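Local coordinates for CDP-glucose-4,6-dehydratase (Yersinia pseudotuberculosis, PDB 1RKX) that catalyses the NAD-dependent dehydration of CDP-D-glucose to CDP-4-keto-6-deoxy-D-glucose, as a member of the extended short-chain dehydrogenase/reductase family, at the interface of chains A and B. Residues are numbered along the deposited sequence; one frame, centred on the assembly and turned at random. Chains: chain A/B, CDP-glucose-4,6-dehydratase.

The interface of chains A and B. Residues chain A 69, 109, 112-113, 116, 171; chain B 101, 104-105.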
ATOM      1  N   GLN A  69     -24.261  15.637 -25.491  1.00 17.01           N
ATOM      2  CA  GLN A  69     -22.970  16.311 -25.608  1.00 18.28           C
ATOM      3  C   GLN A  69     -23.028  17.707 -26.206  1.00 18.51           C
ATOM      4  O   GLN A  69     -22.470  18.651 -25.643  1.00 16.40           O
ATOM      5  CB  GLN A  69     -21.985  15.454 -26.420  1.00 17.96           C
ATOM      6  CG  GLN A  69     -20.609  16.111 -26.575  1.00 17.99           C
ATOM      7  CD  GLN A  69     -19.606  15.240 -27.319  1.00 18.97           C
ATOM      8  OE1 GLN A  69     -19.918  14.119 -27.732  1.00 19.24           O
ATOM      9  NE2 GLN A  69     -18.391  15.756 -27.490  1.00 17.80           N
ATOM     10  N   MET A 109     -19.918   9.284 -19.028  1.00 12.08           N
ATOM     11  CA  MET A 109     -19.921  10.125 -20.230  1.00 13.39           C
ATOM     12  C   MET A 109     -20.410  11.547 -19.958  1.00 14.95           C
ATOM     13  O   MET A 109     -19.935  12.503 -20.593  1.00 11.58           O
ATOM     14  CB  MET A 109     -20.739   9.481 -21.357  1.00 12.40           C
ATOM     15  CG  MET A 109     -20.142   8.166 -21.881  1.00 13.31           C
ATOM     16  SD  MET A 109     -18.356   8.240 -22.285  1.00 16.05           S
ATOM     17  CE  MET A 109     -18.368   9.500 -23.597  1.00 17.84           C
ATOM     18  N   VAL A 112     -17.505  13.321 -18.881  1.00 12.07           N
ATOM     19  CA  VAL A 112     -16.639  13.515 -20.045  1.00 11.19           C
ATOM     20  C   VAL A 112     -17.151  14.688 -20.903  1.00 13.15           C
ATOM     21  O   VAL A 112     -16.379  15.576 -21.284  1.00 12.38           O
ATOM     22  CB  VAL A 112     -16.583  12.238 -20.929  1.00 11.87           C
ATOM     23  CG1 VAL A 112     -15.909  12.547 -22.262  1.00 12.46           C
ATOM     24  CG2 VAL A 112     -15.802  11.135 -20.202  1.00 12.06           C
ATOM     25  N   TYR A 113     -18.448  14.696 -21.196  1.00  9.43           N
ATOM     26  CA  TYR A 113     -19.037  15.768 -22.007  1.00 15.61           C
ATOM     27  C   TYR A 113     -18.885  17.145 -21.350  1.00 13.59           C
ATOM     28  O   TYR A 113     -18.656  18.148 -22.029  1.00 16.00           O
ATOM     29  CB  TYR A 113     -20.518  15.486 -22.259  1.00 13.74           C
ATOM     30  CG  TYR A 113     -20.784  14.241 -23.085  1.00 13.94           C
ATOM     31  CD1 TYR A 113     -21.979  13.539 -22.940  1.00 15.25           C
ATOM     32  CD2 TYR A 113     -19.845  13.763 -24.008  1.00 16.12           C
ATOM     33  CE1 TYR A 113     -22.240  12.395 -23.675  1.00 15.51           C
ATOM     34  CE2 TYR A 113     -20.100  12.606 -24.767  1.00 15.26           C
ATOM     35  CZ  TYR A 113     -21.304  11.931 -24.587  1.00 17.72           C
ATOM     36  OH  TYR A 113     -21.587  10.791 -25.304  1.00 17.80           O
ATOM     37  N   GLU A 116     -15.195  18.173 -21.618  1.00 14.20           N
ATOM     38  CA  GLU A 116     -14.890  18.467 -23.019  1.00 14.48           C
ATOM     39  C   GLU A 116     -15.432  19.854 -23.383  1.00 16.58           C
ATOM     40  O   GLU A 116     -14.768  20.635 -24.068  1.00 15.56           O
ATOM     41  CB  GLU A 116     -15.525  17.414 -23.931  1.00 14.16           C
ATOM     42  CG  GLU A 116     -15.173  17.556 -25.411  1.00 18.14           C
ATOM     43  CD  GLU A 116     -13.707  17.272 -25.717  1.00 19.42           C
ATOM     44  OE1 GLU A 116     -12.946  16.851 -24.811  1.00 17.29           O
ATOM     45  OE2 GLU A 116     -13.314  17.468 -26.884  1.00 21.59           O
ATOM     46  N   TYR A 171      -8.406  14.078 -17.743  1.00 12.58           N
ATOM     47  CA  TYR A 171      -8.678  15.338 -18.422  1.00 16.26           C
ATOM     48  C   TYR A 171      -7.777  16.434 -17.858  1.00 17.29           C
ATOM     49  O   TYR A 171      -7.240  17.257 -18.606  1.00 17.50           O
ATOM     50  CB  TYR A 171     -10.149  15.750 -18.277  1.00 13.87           C
ATOM     51  CG  TYR A 171     -10.961  15.510 -19.533  1.00 15.21           C
ATOM     52  CD1 TYR A 171     -11.402  14.228 -19.871  1.00 14.41           C
ATOM     53  CD2 TYR A 171     -11.241  16.556 -20.409  1.00 15.83           C
ATOM     54  CE1 TYR A 171     -12.100  13.994 -21.055  1.00 15.63           C
ATOM     55  CE2 TYR A 171     -11.941  16.334 -21.603  1.00 15.31           C
ATOM     56  CZ  TYR A 171     -12.364  15.052 -21.919  1.00 15.68           C
ATOM     57  OH  TYR A 171     -13.028  14.831 -23.104  1.00 16.08           O
TER
ATOM     58  N   VAL B 101     -13.113  12.203 -26.190  1.00 14.54           N
ATOM     59  CA  VAL B 101     -14.486  11.741 -26.064  1.00 15.93           C
ATOM     60  C   VAL B 101     -14.710  10.407 -26.784  1.00 16.89           C
ATOM     61  O   VAL B 101     -15.274   9.469 -26.209  1.00 15.49           O
ATOM     62  CB  VAL B 101     -15.469  12.812 -26.598  1.00 16.54           C
ATOM     63  CG1 VAL B 101     -16.911  12.342 -26.420  1.00 18.01           C
ATOM     64  CG2 VAL B 101     -15.245  14.134 -25.855  1.00 13.75           C
ATOM     65  N   TYR B 104     -13.099   7.523 -24.850  1.00 14.40           N
ATOM     66  CA  TYR B 104     -13.885   7.082 -23.710  1.00 14.10           C
ATOM     67  C   TYR B 104     -15.161   6.368 -24.139  1.00 15.07           C
ATOM     68  O   TYR B 104     -15.519   5.341 -23.565  1.00 15.03           O
ATOM     69  CB  TYR B 104     -14.233   8.259 -22.793  1.00 14.79           C
ATOM     70  CG  TYR B 104     -13.116   8.634 -21.835  1.00 12.33           C
ATOM     71  CD1 TYR B 104     -12.383   9.811 -22.007  1.00 13.59           C
ATOM     72  CD2 TYR B 104     -12.794   7.809 -20.756  1.00 11.68           C
ATOM     73  CE1 TYR B 104     -11.355  10.158 -21.125  1.00 11.80           C
ATOM     74  CE2 TYR B 104     -11.766   8.141 -19.866  1.00 13.24           C
ATOM     75  CZ  TYR B 104     -11.051   9.319 -20.057  1.00 14.13           C
ATOM     76  OH  TYR B 104     -10.041   9.656 -19.181  1.00 14.28           O
ATOM     77  N   SER B 105     -15.856   6.904 -25.137  1.00 14.30           N
ATOM     78  CA  SER B 105     -17.087   6.264 -25.594  1.00 16.42           C
ATOM     79  C   SER B 105     -16.780   4.860 -26.113  1.00 15.08           C
ATOM     80  O   SER B 105     -17.472   3.897 -25.771  1.00 13.91           O
ATOM     81  CB  SER B 105     -17.755   7.099 -26.698  1.00 15.82           C
ATOM     82  OG  SER B 105     -16.891   7.258 -27.809  1.00 19.98           O
TER
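B:Val101, B:Tyr104 and B:Ser105, in the first turns of helix 100-121 of chain B, meet A:Met109, A:Val112, A:Tyr113 and A:Glu116 farther along the same helix of chain A, with A:Gln69 from helix 69-79 and A:Tyr171 from helix 156-175 flanking them; all nine residues have helical backbone torsions. B:Val101 is the knob of this patch, and its two methyls go to different partners. B:Val101 CG1 stands anti to the backbone N (chi1 -178°) and reaches the rim of the A:Tyr113 ring, lying in the ring plane 3.6 Å from A:Tyr113 CE2. The A:Tyr113 ring is held from within chain A, with CB of A:Gln69 over the centre of one face and the backbone O of A:Met109 against the other, nearer the rim. The side chain of A:Gln69 points head-on at the valine and brings its amide to the same methyl, OE1 lying 3.7 Å from CG1 of B:Val101. The second methyl, CG2 of B:Val101, lies against CG and the carboxylate carbon CD of A:Glu116, 3.5 Å from each, and also touches the phenol oxygen of A:Tyr171. Bent at chi2 (68°), A:Glu116 turns its carboxylate toward A:Tyr171, whose OH donates a 2.6 Å hydrogen bond to A:Glu116 OE1. The donor meets the anti side of the carboxylate, 35° out of its plane; the bond ties two chain A helices together, and the bonded pair forms part of the valine's seat. A:Val112 fits between two B side chains: CG1 faces B:Val101, while CG2 lies 4.0 Å from CG of B:Tyr104. The side chains of B:Tyr104 and A:Tyr171 run alongside in opposing senses, touching CE1 to CE1 at 3.9 Å. A:Met109 lays its CE methyl 4.0 Å from CB of B:Ser105. Helices 100-121 and 156-175 of each chain build the four-helix-bundle dimer interface usual in extended SDR enzymes, to which this largely apolar patch and its symmetry twin probably contribute.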